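Local coordinates for protein mandelate racemase/muconate lactonizing enzyme (PDB 4J3Z) that is probably an isomerase that acts on a carboxylate substrate, as a mandelate racemase/muconate lactonizing enzyme-type member of the enolase superfamily, at residues D104-W115 / A359-I367. Residues are numbered along the deposited sequence; the frame is centred on the assembly and turned at random.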
loop_
_atom_site.group_PDB
_atom_site.type_symbol
_atom_site.label_atom_id
_atom_site.label_comp_id
_atom_site.label_asym_id
_atom_site.label_seq_id
_atom_site.Cartn_x
_atom_site.Cartn_y
_atom_site.Cartn_z
ATOM N N ASP D 104 34.564 3.557 27.763
ATOM C CA ASP D 104 35.852 4.160 28.147
ATOM C C ASP D 104 36.606 3.265 29.138
ATOM O O ASP D 104 37.806 3.043 28.984
ATOM C CB ASP D 104 35.647 5.571 28.717
ATOM C CG ASP D 104 36.906 6.431 28.643
ATOM O OD1 ASP D 104 37.734 6.223 27.721
ATOM O OD2 ASP D 104 37.069 7.322 29.514
ATOM N N ILE D 105 35.895 2.732 30.135
ATOM C CA ILE D 105 36.494 1.789 31.101
ATOM C C ILE D 105 36.862 0.457 30.445
ATOM O O ILE D 105 37.857 -0.158 30.814
ATOM C CB ILE D 105 35.567 1.518 32.312
ATOM C CG1 ILE D 105 35.435 2.766 33.186
ATOM C CG2 ILE D 105 36.069 0.327 33.127
ATOM C CD1 ILE D 105 34.248 2.735 34.120
ATOM N N LEU D 106 36.063 0.014 29.478
ATOM C CA LEU D 106 36.354 -1.225 28.752
ATOM C C LEU D 106 37.619 -1.073 27.901
ATOM O O LEU D 106 38.455 -1.980 27.844
ATOM C CB LEU D 106 35.165 -1.648 27.883
ATOM C CG LEU D 106 33.809 -1.933 28.546
ATOM C CD1 LEU D 106 32.824 -2.493 27.523
ATOM C CD2 LEU D 106 33.948 -2.870 29.737
ATOM N N GLY D 107 37.752 0.078 27.245
ATOM C CA GLY D 107 38.952 0.404 26.475
ATOM C C GLY D 107 40.226 0.487 27.310
ATOM O O GLY D 107 41.298 0.112 26.845
ATOM N N LYS D 108 40.111 0.961 28.551
ATOM C CA LYS D 108 41.258 1.002 29.466
ATOM C C LYS D 108 41.608 -0.369 30.072
ATOM O O LYS D 108 42.796 -0.688 30.253
ATOM C CB LYS D 108 41.036 2.030 30.573
ATOM C CG LYS D 108 41.145 3.474 30.111
ATOM C CD LYS D 108 40.805 4.427 31.242
ATOM C CE LYS D 108 40.769 5.865 30.748
ATOM N NZ LYS D 108 40.514 6.830 31.847
ATOM N N ALA D 109 40.583 -1.167 30.387
ATOM C CA ALA D 109 40.796 -2.530 30.883
ATOM C C ALA D 109 41.466 -3.436 29.839
ATOM O O ALA D 109 42.358 -4.225 30.171
ATOM C CB ALA D 109 39.484 -3.149 31.353
ATOM N N ARG D 110 41.033 -3.309 28.586
ATOM C CA ARG D 110 41.459 -4.193 27.500
ATOM C C ARG D 110 42.614 -3.627 26.681
ATOM O O ARG D 110 43.079 -4.278 25.733
ATOM C CB ARG D 110 40.275 -4.499 26.576
ATOM C CG ARG D 110 39.184 -5.339 27.226
ATOM C CD ARG D 110 37.873 -5.273 26.458
ATOM N NE ARG D 110 36.890 -6.247 26.962
ATOM C CZ ARG D 110 35.667 -6.424 26.458
ATOM N NH1 ARG D 110 34.859 -7.339 26.980
ATOM N NH2 ARG D 110 35.242 -5.697 25.426
ATOM N N ASP D 111 43.079 -2.442 27.025
ATOM C CA ASP D 111 44.162 -1.777 26.302
ATOM C C ASP D 111 43.952 -1.641 24.820
ATOM O O ASP D 111 44.698 -2.159 24.036
ATOM C CB ASP D 111 45.514 -2.393 26.603
ATOM C CG ASP D 111 46.399 -1.487 27.373
ATOM O OD1 ASP D 111 46.027 -0.362 27.646
ATOM O OD2 ASP D 111 47.484 -1.915 27.717
ATOM N N CYS D 112 42.881 -0.965 24.475
ATOM C CA CYS D 112 42.252 -1.054 23.182
ATOM C C CYS D 112 41.452 0.228 22.996
ATOM O O CYS D 112 40.749 0.647 23.921
ATOM C CB CYS D 112 41.332 -2.276 23.192
ATOM S SG CYS D 112 40.412 -2.644 21.689
ATOM N N PRO D 113 41.576 0.877 21.823
ATOM C CA PRO D 113 40.759 2.074 21.594
ATOM C C PRO D 113 39.331 1.652 21.348
ATOM O O PRO D 113 39.109 0.581 20.780
ATOM C CB PRO D 113 41.372 2.691 20.331
ATOM C CG PRO D 113 42.019 1.543 19.617
ATOM C CD PRO D 113 42.439 0.551 20.670
ATOM N N VAL D 114 38.363 2.465 21.769
ATOM C CA VAL D 114 36.954 2.045 21.695
ATOM C C VAL D 114 36.559 1.503 20.313
ATOM O O VAL D 114 35.872 0.493 20.236
ATOM C CB VAL D 114 35.972 3.129 22.197
ATOM C CG1 VAL D 114 34.530 2.711 21.955
ATOM C CG2 VAL D 114 36.165 3.361 23.683
ATOM N N TRP D 115 37.008 2.137 19.228
ATOM C CA TRP D 115 36.602 1.662 17.890
ATOM C C TRP D 115 36.926 0.193 17.638
ATOM O O TRP D 115 36.184 -0.499 16.953
ATOM C CB TRP D 115 37.117 2.544 16.741
ATOM C CG TRP D 115 38.613 2.792 16.691
ATOM C CD1 TRP D 115 39.254 3.938 17.044
ATOM C CD2 TRP D 115 39.635 1.888 16.230
ATOM N NE1 TRP D 115 40.611 3.805 16.847
ATOM C CE2 TRP D 115 40.870 2.561 16.343
ATOM C CE3 TRP D 115 39.627 0.579 15.732
ATOM C CZ2 TRP D 115 42.085 1.965 15.988
ATOM C CZ3 TRP D 115 40.836 -0.013 15.381
ATOM C CH2 TRP D 115 42.044 0.680 15.511
ATOM N N ALA D 359 41.561 8.123 12.967
ATOM C CA ALA D 359 41.218 7.171 14.021
ATOM C C ALA D 359 42.202 7.261 15.191
ATOM O O ALA D 359 43.405 7.080 14.995
ATOM C CB ALA D 359 41.176 5.758 13.461
ATOM N N PRO D 360 41.695 7.561 16.407
ATOM C CA PRO D 360 42.538 7.724 17.604
ATOM C C PRO D 360 43.324 6.458 17.993
ATOM O O PRO D 360 42.992 5.347 17.553
ATOM C CB PRO D 360 41.533 8.110 18.699
ATOM C CG PRO D 360 40.347 8.647 17.964
ATOM C CD PRO D 360 40.276 7.843 16.699
ATOM N N ASP D 361 44.350 6.654 18.819
ATOM C CA ASP D 361 45.392 5.661 19.079
ATOM C C ASP D 361 45.410 5.119 20.505
ATOM O O ASP D 361 46.074 4.111 20.786
ATOM C CB ASP D 361 46.761 6.294 18.809
ATOM C CG ASP D 361 47.390 5.823 17.518
ATOM O OD1 ASP D 361 46.936 4.805 16.958
ATOM O OD2 ASP D 361 48.364 6.473 17.071
ATOM N N ALA D 362 44.725 5.816 21.404
ATOM C CA ALA D 362 44.826 5.545 22.831
ATOM C C ALA D 362 43.713 4.613 23.306
ATOM O O ALA D 362 42.663 4.520 22.654
ATOM C CB ALA D 362 44.808 6.849 23.612
ATOM N N PRO D 363 43.933 3.918 24.442
ATOM C CA PRO D 363 42.893 3.036 24.979
ATOM C C PRO D 363 41.676 3.838 25.436
ATOM O O PRO D 363 41.802 5.021 25.769
ATOM C CB PRO D 363 43.576 2.378 26.184
ATOM C CG PRO D 363 45.042 2.559 25.955
ATOM C CD PRO D 363 45.149 3.890 25.279
ATOM N N GLY D 364 40.510 3.197 25.457
ATOM C CA GLY D 364 39.271 3.875 25.828
ATOM C C GLY D 364 38.954 4.928 24.792
ATOM O O GLY D 364 39.201 4.733 23.605
ATOM N N LEU D 365 38.420 6.057 25.240
ATOM C CA LEU D 365 38.073 7.135 24.325
ATOM C C LEU D 365 39.281 8.015 24.047
ATOM O O LEU D 365 39.245 8.869 23.155
ATOM C CB LEU D 365 36.879 7.946 24.852
ATOM C CG LEU D 365 35.567 7.174 24.997
ATOM C CD1 LEU D 365 34.509 7.994 25.729
ATOM C CD2 LEU D 365 35.049 6.712 23.642
ATOM N N GLY D 366 40.350 7.781 24.809
ATOM C CA GLY D 366 41.623 8.491 24.660
ATOM C C GLY D 366 41.571 9.892 25.239
ATOM O O GLY D 366 42.482 10.698 25.015
ATOM N N ILE D 367 40.499 10.181 25.975
ATOM C CA ILE D 367 40.291 11.503 26.571
ATOM C C ILE D 367 40.271 11.440 28.096
ATOM O O ILE D 367 39.555 10.633 28.693
ATOM C CB ILE D 367 39.012 12.202 26.039
ATOM C CG1 ILE D 367 37.786 11.277 26.148
ATOM C CG2 ILE D 367 39.216 12.646 24.595
ATOM C CD1 ILE D 367 36.460 11.948 25.867
HETATM O O HOH W 1 38.895 9.021 30.956
#
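Gly364 lies against Gly107 where the C-terminal end of helix 89-109, part of the N-terminal capping domain of the enolase-superfamily fold, meets loop 359-367, which comes late in the chain, after the strands of the modified TIM barrel. Their CA atoms are 3.5 Å apart, and a side chain on either glycine would collide with the other segment. Gly364 also takes the positive phi required by the type II' turn from Pro363 to Gly366. It forms a single beta bridge with Pro113 as well: Gly364 N donates to Cys112 O and Gly364 O accepts from Val114 N, both at 3.0 Å. Pro113, having no N-H, leaves these bonds to its two neighbours. Pro363 leads into Gly364, and its CB rests 3.3 Å from Gly107 O, which already accepts Cys112 N.

Asp104 is a side-chain acceptor suited to the turn. With CG anti to the backbone N (chi1 -158°), its OD1 reaches Leu365 N at 2.6 Å, a nearly straight bond of 170°. The other oxygen, OD2, accepts from Leu38 N and from a water that also donates to Ile367 O and accepts from Lys108 NZ. The Lys108 ammonium is held further by Thr36 O, so it and both carboxylate oxygens of the buried Asp104 have partners. Leu365 CD2 packs on Val114 CG2 at 3.5 Å, an apolar contact next to the bridge.

Trp115 closes the far end, its backbone N bonded to His323 ND1, its ring meeting that imidazole. Pro113 CG lies above one face of the indole, toward its rim. A phenylalanine here would probably leave the carbonyl of Pro360 without its indole donor and the loop less firmly tied. In the native bond Trp115 NE1 meets Pro360 O at 2.9 Å, the oxygen just 7° out of the ring plane.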